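Local coordinates for protein putative sugar isomerase (Parabacteroides distasonis, PDB 3LMZ) that probably acts as a sugar isomerase with a xylose isomerase-like TIM-barrel fold, its substrate not established, at residues I49-I63 and R93-L105. Residues are numbered along the deposited sequence; the frame is centred on the assembly and turned at random. Where two conformers were deposited one is given.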
ATOM      1  N   ILE A  49     -10.070   3.675 -20.094  1.00 13.12           N
ATOM      2  CA  ILE A  49      -9.333   3.329 -21.299  1.00 13.54           C
ATOM      3  C   ILE A  49      -8.751   4.568 -21.970  1.00 13.27           C
ATOM      4  O   ILE A  49      -9.535   5.451 -22.396  1.00 12.59           O
ATOM      5  CB  ILE A  49     -10.287   2.615 -22.316  1.00 14.01           C
ATOM      6  CG1 ILE A  49     -10.961   1.381 -21.681  1.00 15.92           C
ATOM      7  CG2 ILE A  49      -9.512   2.248 -23.624  1.00 15.30           C
ATOM      8  CD1 ILE A  49     -12.094   0.794 -22.574  1.00 13.47           C
ATOM      9  N   LYS A  50      -7.425   4.551 -22.215  1.00 14.51           N
ATOM     10  CA  LYS A  50      -6.698   5.607 -22.892  1.00 13.27           C
ATOM     11  C   LYS A  50      -6.283   5.204 -24.302  1.00 14.23           C
ATOM     12  O   LYS A  50      -6.116   4.028 -24.585  1.00 14.02           O
ATOM     13  CB  LYS A  50      -5.482   6.047 -22.072  1.00 15.86           C
ATOM     14  CG  LYS A  50      -5.783   6.972 -20.909  1.00 14.68           C
ATOM     15  CD  LYS A  50      -6.297   8.314 -21.233  1.00 15.90           C
ATOM     16  CE  LYS A  50      -5.300   9.190 -21.956  1.00 17.85           C
ATOM     17  NZ  LYS A  50      -5.792  10.566 -22.116  1.00 17.66           N
ATOM     18  N   ASP A  51      -6.176   6.222 -25.150  1.00 14.71           N
ATOM     19  CA  ASP A  51      -5.831   6.028 -26.543  1.00 15.69           C
ATOM     20  C   ASP A  51      -4.491   5.330 -26.770  1.00 15.61           C
ATOM     21  O   ASP A  51      -4.322   4.601 -27.745  1.00 14.63           O
ATOM     22  CB  ASP A  51      -5.912   7.342 -27.331  1.00 13.26           C
ATOM     23  CG  ASP A  51      -4.975   8.472 -26.802  1.00 14.58           C
ATOM     24  OD1 ASP A  51      -4.313   8.302 -25.770  1.00 18.23           O
ATOM     25  OD2 ASP A  51      -4.974   9.547 -27.456  1.00 19.39           O
ATOM     26  N   PHE A  52      -3.531   5.510 -25.844  1.00 15.71           N
ATOM     27  CA  PHE A  52      -2.237   4.799 -25.953  1.00 15.14           C
ATOM     28  C   PHE A  52      -2.290   3.296 -25.675  1.00 14.50           C
ATOM     29  O   PHE A  52      -1.332   2.542 -25.953  1.00 16.27           O
ATOM     30  CB  PHE A  52      -1.151   5.531 -25.127  1.00 14.63           C
ATOM     31  CG  PHE A  52      -1.550   5.859 -23.718  1.00 15.75           C
ATOM     32  CD1 PHE A  52      -1.577   4.872 -22.754  1.00 15.42           C
ATOM     33  CD2 PHE A  52      -1.727   7.195 -23.313  1.00 14.21           C
ATOM     34  CE1 PHE A  52      -1.902   5.177 -21.462  1.00 15.55           C
ATOM     35  CE2 PHE A  52      -2.044   7.451 -22.029  1.00 16.04           C
ATOM     36  CZ  PHE A  52      -2.107   6.472 -21.106  1.00 17.44           C
ATOM     37  N   HIS A  53      -3.409   2.846 -25.128  1.00 14.41           N
ATOM     38  CA  HIS A  53      -3.733   1.435 -25.014  1.00 14.44           C
ATOM     39  C   HIS A  53      -4.751   0.920 -26.069  1.00 16.02           C
ATOM     40  O   HIS A  53      -4.621  -0.221 -26.562  1.00 15.17           O
ATOM     41  CB  HIS A  53      -4.222   1.119 -23.604  1.00 12.94           C
ATOM     42  CG  HIS A  53      -3.180   1.245 -22.569  1.00 14.23           C
ATOM     43  ND1 HIS A  53      -3.472   1.563 -21.263  1.00 15.55           N
ATOM     44  CD2 HIS A  53      -1.831   1.129 -22.649  1.00 15.88           C
ATOM     45  CE1 HIS A  53      -2.342   1.598 -20.563  1.00 16.65           C
ATOM     46  NE2 HIS A  53      -1.330   1.345 -21.380  1.00 15.43           N
ATOM     47  N   LEU A  54      -5.739   1.755 -26.415  1.00 13.80           N
ATOM     48  CA  LEU A  54      -6.726   1.369 -27.413  1.00 13.92           C
ATOM     49  C   LEU A  54      -6.992   2.595 -28.296  1.00 15.64           C
ATOM     50  O   LEU A  54      -7.880   3.422 -27.990  1.00 13.69           O
ATOM     51  CB  LEU A  54      -8.010   0.887 -26.776  1.00 14.66           C
ATOM     52  CG  LEU A  54      -9.079   0.309 -27.719  1.00 14.59           C
ATOM     53  CD1 LEU A  54      -8.559  -0.952 -28.419  1.00 14.29           C
ATOM     54  CD2 LEU A  54     -10.399   0.031 -26.977  1.00 13.86           C
ATOM     55  N   PRO A  55      -6.234   2.722 -29.373  1.00 13.46           N
ATOM     56  CA  PRO A  55      -6.410   3.885 -30.248  1.00 14.09           C
ATOM     57  C   PRO A  55      -7.816   4.012 -30.803  1.00 13.42           C
ATOM     58  O   PRO A  55      -8.492   2.989 -31.035  1.00 12.71           O
ATOM     59  CB  PRO A  55      -5.393   3.662 -31.351  1.00 15.75           C
ATOM     60  CG  PRO A  55      -4.347   2.814 -30.681  1.00 16.21           C
ATOM     61  CD  PRO A  55      -5.102   1.898 -29.803  1.00 15.27           C
ATOM     62  N   LEU A  56      -8.213   5.263 -31.069  1.00 14.11           N
ATOM     63  CA  LEU A  56      -9.561   5.555 -31.506  1.00 15.26           C
ATOM     64  C   LEU A  56      -9.925   4.880 -32.845  1.00 16.56           C
ATOM     65  O   LEU A  56     -11.081   4.592 -33.075  1.00 20.71           O
ATOM     66  CB  LEU A  56      -9.833   7.052 -31.530  1.00 16.68           C
ATOM     67  CG  LEU A  56     -10.310   7.634 -30.201  1.00 20.93           C
ATOM     68  CD1 LEU A  56      -9.212   7.537 -29.119  1.00 19.93           C
ATOM     69  CD2 LEU A  56     -10.844   9.080 -30.441  1.00 21.52           C
ATOM     70  N   ASN A  57      -8.963   4.597 -33.694  1.00 14.92           N
ATOM     71  CA  ASN A  57      -9.267   3.961 -34.962  1.00 18.34           C
ATOM     72  C   ASN A  57      -9.040   2.457 -34.931  1.00 16.13           C
ATOM     73  O   ASN A  57      -8.906   1.842 -35.975  1.00 16.01           O
ATOM     74  CB  ASN A  57      -8.495   4.661 -36.090  1.00 18.94           C
ATOM     75  CG  ASN A  57      -9.042   6.048 -36.340  1.00 26.51           C
ATOM     76  OD1 ASN A  57     -10.248   6.211 -36.526  1.00 33.06           O
ATOM     77  ND2 ASN A  57      -8.180   7.054 -36.264  1.00 42.80           N
ATOM     78  N   SER A  58      -8.968   1.867 -33.733  1.00 13.58           N
ATOM     79  CA  SER A  58      -8.831   0.431 -33.628  1.00 14.25           C
ATOM     80  C   SER A  58      -9.961  -0.266 -34.376  1.00 14.15           C
ATOM     81  O   SER A  58     -11.109   0.249 -34.420  1.00 14.12           O
ATOM     82  CB  SER A  58      -8.750  -0.036 -32.159  1.00 15.98           C
ATOM     83  OG  SER A  58      -7.622   0.489 -31.511  1.00 15.36           O
ATOM     84  N   THR A  59      -9.659  -1.397 -34.999  1.00 12.61           N
ATOM     85  CA  THR A  59     -10.674  -2.145 -35.716  1.00 13.60           C
ATOM     86  C   THR A  59     -11.619  -2.863 -34.776  1.00 14.15           C
ATOM     87  O   THR A  59     -11.314  -3.064 -33.568  1.00 13.71           O
ATOM     88  CB  THR A  59     -10.024  -3.221 -36.664  1.00 12.07           C
ATOM     89  OG1 THR A  59      -9.431  -4.219 -35.824  1.00 11.77           O
ATOM     90  CG2 THR A  59      -8.996  -2.633 -37.614  1.00 13.48           C
ATOM     91  N   ASP A  60     -12.714  -3.357 -35.319  1.00 13.49           N
ATOM     92  CA  ASP A  60     -13.659  -4.137 -34.490  1.00 14.62           C
ATOM     93  C   ASP A  60     -12.935  -5.325 -33.854  1.00 13.84           C
ATOM     94  O   ASP A  60     -13.127  -5.640 -32.667  1.00 15.59           O
ATOM     95  CB  ASP A  60     -14.858  -4.630 -35.276  1.00 15.48           C
ATOM     96  CG  ASP A  60     -15.797  -3.535 -35.702  1.00 21.23           C
ATOM     97  OD1 ASP A  60     -15.612  -2.385 -35.324  1.00 20.91           O
ATOM     98  OD2 ASP A  60     -16.767  -3.867 -36.406  1.00 24.95           O
ATOM     99  N   GLU A  61     -12.098  -5.997 -34.647  1.00 13.85           N
ATOM    100  CA  GLU A  61     -11.350  -7.163 -34.157  1.00 14.53           C
ATOM    101  C   GLU A  61     -10.381  -6.745 -33.057  1.00 12.62           C
ATOM    102  O   GLU A  61     -10.257  -7.421 -32.012  1.00 13.42           O
ATOM    103  CB  GLU A  61     -10.621  -7.867 -35.324  1.00 14.92           C
ATOM    104  CG  GLU A  61      -9.860  -9.072 -34.853  1.00 16.89           C
ATOM    105  CD  GLU A  61      -9.383  -9.956 -35.975  1.00 22.40           C
ATOM    106  OE1 GLU A  61     -10.204 -10.367 -36.800  1.00 20.81           O
ATOM    107  OE2 GLU A  61      -8.153 -10.289 -36.008  1.00 27.87           O
ATOM    108  N   GLN A  62      -9.670  -5.624 -33.252  1.00 12.68           N
ATOM    109  CA  GLN A  62      -8.794  -5.108 -32.187  1.00 13.05           C
ATOM    110  C   GLN A  62      -9.535  -4.774 -30.888  1.00 12.14           C
ATOM    111  O   GLN A  62      -9.013  -5.008 -29.814  1.00 14.17           O
ATOM    112  CB  GLN A  62      -7.993  -3.908 -32.681  1.00 12.50           C
ATOM    113  CG  GLN A  62      -6.889  -4.272 -33.676  1.00 11.98           C
ATOM    114  CD  GLN A  62      -6.189  -3.003 -34.189  1.00 14.77           C
ATOM    115  OE1 GLN A  62      -6.842  -1.999 -34.506  1.00 12.95           O
ATOM    116  NE2 GLN A  62      -4.878  -3.083 -34.341  1.00 12.63           N
ATOM    117  N   ILE A  63     -10.738  -4.216 -31.020  1.00 13.27           N
ATOM    118  CA  ILE A  63     -11.588  -3.943 -29.842  1.00 12.32           C
ATOM    119  C   ILE A  63     -11.987  -5.218 -29.125  1.00 12.87           C
ATOM    120  O   ILE A  63     -11.880  -5.303 -27.904  1.00 14.36           O
ATOM    121  CB  ILE A  63     -12.796  -3.027 -30.200  1.00 12.49           C
ATOM    122  CG1 ILE A  63     -12.233  -1.667 -30.629  1.00 13.98           C
ATOM    123  CG2 ILE A  63     -13.755  -2.880 -29.046  1.00 15.96           C
ATOM    124  CD1 ILE A  63     -13.269  -0.772 -31.259  1.00 15.24           C
ATOM    125  N   ARG A  93     -16.079  11.797 -33.298  1.00 14.23           N
ATOM    126  CA  ARG A  93     -15.221  10.616 -33.253  1.00 13.94           C
ATOM    127  C   ARG A  93     -15.178   9.959 -31.864  1.00 14.27           C
ATOM    128  O   ARG A  93     -15.192   8.709 -31.750  1.00 15.93           O
ATOM    129  CB  ARG A  93     -13.829  10.922 -33.762  1.00 15.52           C
ATOM    130  CG  ARG A  93     -13.859  11.119 -35.255  1.00 22.75           C
ATOM    131  CD  ARG A  93     -12.554  11.481 -35.820  1.00 44.15           C
ATOM    132  NE  ARG A  93     -12.667  11.608 -37.266  1.00 55.13           N
ATOM    133  CZ  ARG A  93     -11.662  11.942 -38.063  1.00 61.89           C
ATOM    134  NH1 ARG A  93     -10.458  12.179 -37.551  1.00 67.95           N
ATOM    135  NH2 ARG A  93     -11.869  12.043 -39.377  1.00 65.46           N
ATOM    136  N   ALA A  94     -15.171  10.782 -30.805  1.00 13.64           N
ATOM    137  CA  ALA A  94     -15.111  10.231 -29.436  1.00 12.71           C
ATOM    138  C   ALA A  94     -16.384   9.471 -29.038  1.00 12.90           C
ATOM    139  O   ALA A  94     -16.307   8.444 -28.417  1.00 13.43           O
ATOM    140  CB  ALA A  94     -14.827  11.369 -28.440  1.00 15.74           C
ATOM    141  N   PHE A  95     -17.544  10.005 -29.430  1.00 13.07           N
ATOM    142  CA  PHE A  95     -18.804   9.357 -29.091  1.00 12.95           C
ATOM    143  C   PHE A  95     -18.902   8.052 -29.897  1.00 14.88           C
ATOM    144  O   PHE A  95     -19.339   7.042 -29.356  1.00 14.41           O
ATOM    145  CB  PHE A  95     -19.994  10.317 -29.303  1.00 13.67           C
ATOM    146  CG  PHE A  95     -20.296  11.164 -28.130  1.00 12.08           C
ATOM    147  CD1 PHE A  95     -19.532  12.271 -27.873  1.00 11.26           C
ATOM    148  CD2 PHE A  95     -21.296  10.835 -27.245  1.00 12.61           C
ATOM    149  CE1 PHE A  95     -19.809  13.068 -26.771  1.00 12.04           C
ATOM    150  CE2 PHE A  95     -21.593  11.617 -26.149  1.00 12.31           C
ATOM    151  CZ  PHE A  95     -20.816  12.746 -25.902  1.00 12.96           C
ATOM    152  N   ASP A  96     -18.538   8.077 -31.169  0.50 14.12           N
ATOM    153  CA  ASP A  96     -18.635   6.839 -31.944  0.50 13.59           C
ATOM    154  C   ASP A  96     -17.671   5.771 -31.375  0.50 13.23           C
ATOM    155  O   ASP A  96     -18.040   4.608 -31.179  0.50 12.54           O
ATOM    156  CB  ASP A  96     -18.389   7.110 -33.429  0.50 12.96           C
ATOM    157  CG  ASP A  96     -18.426   5.855 -34.253  0.50 13.89           C
ATOM    158  OD1 ASP A  96     -19.416   5.106 -34.193  0.50 22.05           O
ATOM    159  OD2 ASP A  96     -17.423   5.613 -34.949  0.50 19.31           O
ATOM    160  N   TYR A  97     -16.464   6.196 -31.011  1.00 14.27           N
ATOM    161  CA  TYR A  97     -15.496   5.291 -30.372  1.00 13.00           C
ATOM    162  C   TYR A  97     -16.058   4.691 -29.076  1.00 13.37           C
ATOM    163  O   TYR A  97     -16.070   3.467 -28.890  1.00 14.71           O
ATOM    164  CB  TYR A  97     -14.243   6.088 -30.124  1.00 13.21           C
ATOM    165  CG  TYR A  97     -13.206   5.475 -29.179  1.00 13.39           C
ATOM    166  CD1 TYR A  97     -12.391   4.421 -29.576  1.00 13.71           C
ATOM    167  CD2 TYR A  97     -12.911   6.111 -27.977  1.00 14.65           C
ATOM    168  CE1 TYR A  97     -11.358   3.959 -28.746  1.00 13.45           C
ATOM    169  CE2 TYR A  97     -11.885   5.659 -27.116  1.00 13.71           C
ATOM    170  CZ  TYR A  97     -11.105   4.616 -27.499  1.00 15.22           C
ATOM    171  OH  TYR A  97     -10.053   4.267 -26.675  1.00 14.23           O
ATOM    172  N   ALA A  98     -16.650   5.535 -28.210  1.00 13.07           N
ATOM    173  CA  ALA A  98     -17.254   4.984 -27.008  1.00 14.13           C
ATOM    174  C   ALA A  98     -18.297   3.883 -27.308  1.00 13.36           C
ATOM    175  O   ALA A  98     -18.363   2.865 -26.671  1.00 14.27           O
ATOM    176  CB  ALA A  98     -17.840   6.054 -26.156  1.00 14.57           C
ATOM    177  N   LYS A  99     -19.113   4.159 -28.316  1.00 13.46           N
ATOM    178  CA  LYS A  99     -20.154   3.194 -28.670  1.00 11.63           C
ATOM    179  C   LYS A  99     -19.534   1.897 -29.164  1.00 13.96           C
ATOM    180  O   LYS A  99     -19.985   0.795 -28.818  1.00 15.30           O
ATOM    181  CB  LYS A  99     -21.076   3.797 -29.750  1.00 13.31           C
ATOM    182  CG  LYS A  99     -22.206   2.876 -30.210  1.00 14.39           C
ATOM    183  CD  LYS A  99     -23.253   3.596 -31.055  1.00 16.68           C
ATOM    184  CE  LYS A  99     -24.369   2.655 -31.491  1.00 17.20           C
ATOM    185  NZ  LYS A  99     -25.399   3.365 -32.298  1.00 16.93           N
ATOM    186  N   ARG A 100     -18.508   2.032 -30.005  1.00 13.73           N
ATOM    187  CA  ARG A 100     -17.824   0.852 -30.557  1.00 13.67           C
ATOM    188  C   ARG A 100     -17.134   0.009 -29.458  1.00 15.87           C
ATOM    189  O   ARG A 100     -17.034  -1.189 -29.556  1.00 15.73           O
ATOM    190  CB  ARG A 100     -16.792   1.267 -31.589  1.00 15.08           C
ATOM    191  CG  ARG A 100     -17.410   1.829 -32.875  1.00 14.57           C
ATOM    192  CD  ARG A 100     -16.401   2.258 -33.953  1.00 16.15           C
ATOM    193  NE  ARG A 100     -15.678   1.114 -34.461  1.00 19.28           N
ATOM    194  CZ  ARG A 100     -14.349   0.920 -34.395  1.00 16.81           C
ATOM    195  NH1 ARG A 100     -13.517   1.872 -33.933  1.00 18.21           N
ATOM    196  NH2 ARG A 100     -13.874  -0.224 -34.855  1.00 14.02           N
ATOM    197  N   VAL A 101     -16.639   0.685 -28.428  1.00 14.28           N
ATOM    198  CA  VAL A 101     -15.888   0.060 -27.320  1.00 13.71           C
ATOM    199  C   VAL A 101     -16.896  -0.493 -26.305  1.00 13.59           C
ATOM    200  O   VAL A 101     -16.535  -1.304 -25.471  1.00 16.69           O
ATOM    201  CB  VAL A 101     -14.896   1.087 -26.668  1.00 14.32           C
ATOM    202  CG1 VAL A 101     -14.215   0.541 -25.424  1.00 15.76           C
ATOM    203  CG2 VAL A 101     -13.808   1.430 -27.685  1.00 16.66           C
ATOM    204  N   GLY A 102     -18.171  -0.080 -26.368  1.00 14.93           N
ATOM    205  CA  GLY A 102     -19.224  -0.608 -25.498  1.00 16.61           C
ATOM    206  C   GLY A 102     -19.304   0.022 -24.124  1.00 17.56           C
ATOM    207  O   GLY A 102     -19.741  -0.627 -23.184  1.00 22.37           O
ATOM    208  N   VAL A 103     -18.819   1.263 -23.958  1.00 14.44           N
ATOM    209  CA  VAL A 103     -18.975   2.005 -22.703  1.00 14.77           C
ATOM    210  C   VAL A 103     -20.077   3.078 -22.829  1.00 13.41           C
ATOM    211  O   VAL A 103     -20.519   3.405 -23.947  1.00 15.29           O
ATOM    212  CB  VAL A 103     -17.667   2.643 -22.223  1.00 15.18           C
ATOM    213  CG1 VAL A 103     -16.622   1.547 -21.983  1.00 16.90           C
ATOM    214  CG2 VAL A 103     -17.184   3.707 -23.178  1.00 17.33           C
ATOM    215  N   LYS A 104     -20.557   3.561 -21.679  1.00 15.12           N
ATOM    216  CA  LYS A 104     -21.599   4.590 -21.641  1.00 16.07           C
ATOM    217  C   LYS A 104     -21.141   5.826 -20.885  1.00 15.31           C
ATOM    218  O   LYS A 104     -21.987   6.671 -20.530  1.00 15.69           O
ATOM    219  CB  LYS A 104     -22.894   4.025 -21.077  1.00 20.86           C
ATOM    220  CG  LYS A 104     -23.337   2.869 -21.941  1.00 25.56           C
ATOM    221  CD  LYS A 104     -24.765   2.521 -21.827  1.00 32.02           C
ATOM    222  CE  LYS A 104     -25.049   1.305 -22.777  1.00 36.68           C
ATOM    223  NZ  LYS A 104     -23.844   0.373 -22.997  1.00 40.98           N
ATOM    224  N   LEU A 105     -19.833   5.892 -20.608  1.00 13.61           N
ATOM    225  CA  LEU A 105     -19.224   7.020 -19.874  1.00 12.74           C
ATOM    226  C   LEU A 105     -17.950   7.417 -20.625  1.00 15.17           C
ATOM    227  O   LEU A 105     -17.052   6.607 -20.919  1.00 14.48           O
ATOM    228  CB  LEU A 105     -18.851   6.616 -18.431  1.00 10.86           C
ATOM    229  CG  LEU A 105     -18.093   7.636 -17.576  1.00 14.15           C
ATOM    230  CD1 LEU A 105     -18.852   8.912 -17.448  1.00 14.92           C
ATOM    231  CD2 LEU A 105     -17.726   7.023 -16.164  1.00 14.47           C
TER
HETATM  232  O   HOH W   1      -9.558   6.467 -24.918  1.00 14.00           O
HETATM  233  O   HOH W   2     -13.787   4.569 -33.165  1.00 19.78           O
HETATM  234  O   HOH W   3     -17.640  -0.498 -35.899  1.00 29.33           O
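R100 with S58 and D60, and Y97 with L54 and L56, hold the loop and helix start of 49-63 against helix 88-101, a worked example of how a helix can fix a loop through the loop's own carbonyls. The CB of R100 lies against I63 CD1; the chain then bends at chi3, which turns the guanidinium back across that methyl, so that I63 CD1 rests over one face. At the edge, NE is linked to D60 OD1 by a water. NH1 and NH2 both donate to a single atom, S58 O, at 2.9 and 2.8 Å. NH2 also makes a salt bridge to D60 OD1 (2.8 Å), the two flat groups 30° apart. NH1 further reaches L56 O through a second water. In this way the guanidinium's rotation is fixed just where T59, N-cap of helix 60-72, forms a capping box with Q62.

The ring of Y97 is sandwiched: L56 CG sits over its centre, a CH-pi contact 3.7 Å from the centroid, while V101 CG2 of its own helix packs on the opposite face near the rim. With CG anti to the backbone N (chi1 166°), the ring extends until OH donates to L54 O at 2.7 Å, in the carbonyl plane; a water bridges the same OH to I49 O. A leucine in place of this tyrosine would probably leave L54 O without its donor and L56 without a ring face to pack on. Deeper in, V101 meets I49 CD1 through CG1 (3.6 Å) and L54 CD2 through CG2.

Within the TIM barrel, the contact joins the loop after strand 46-49 and the start of helix 60-72 to the adjacent outer helix 88-101, with Y97 also touching V80 of the intervening strand 76-85.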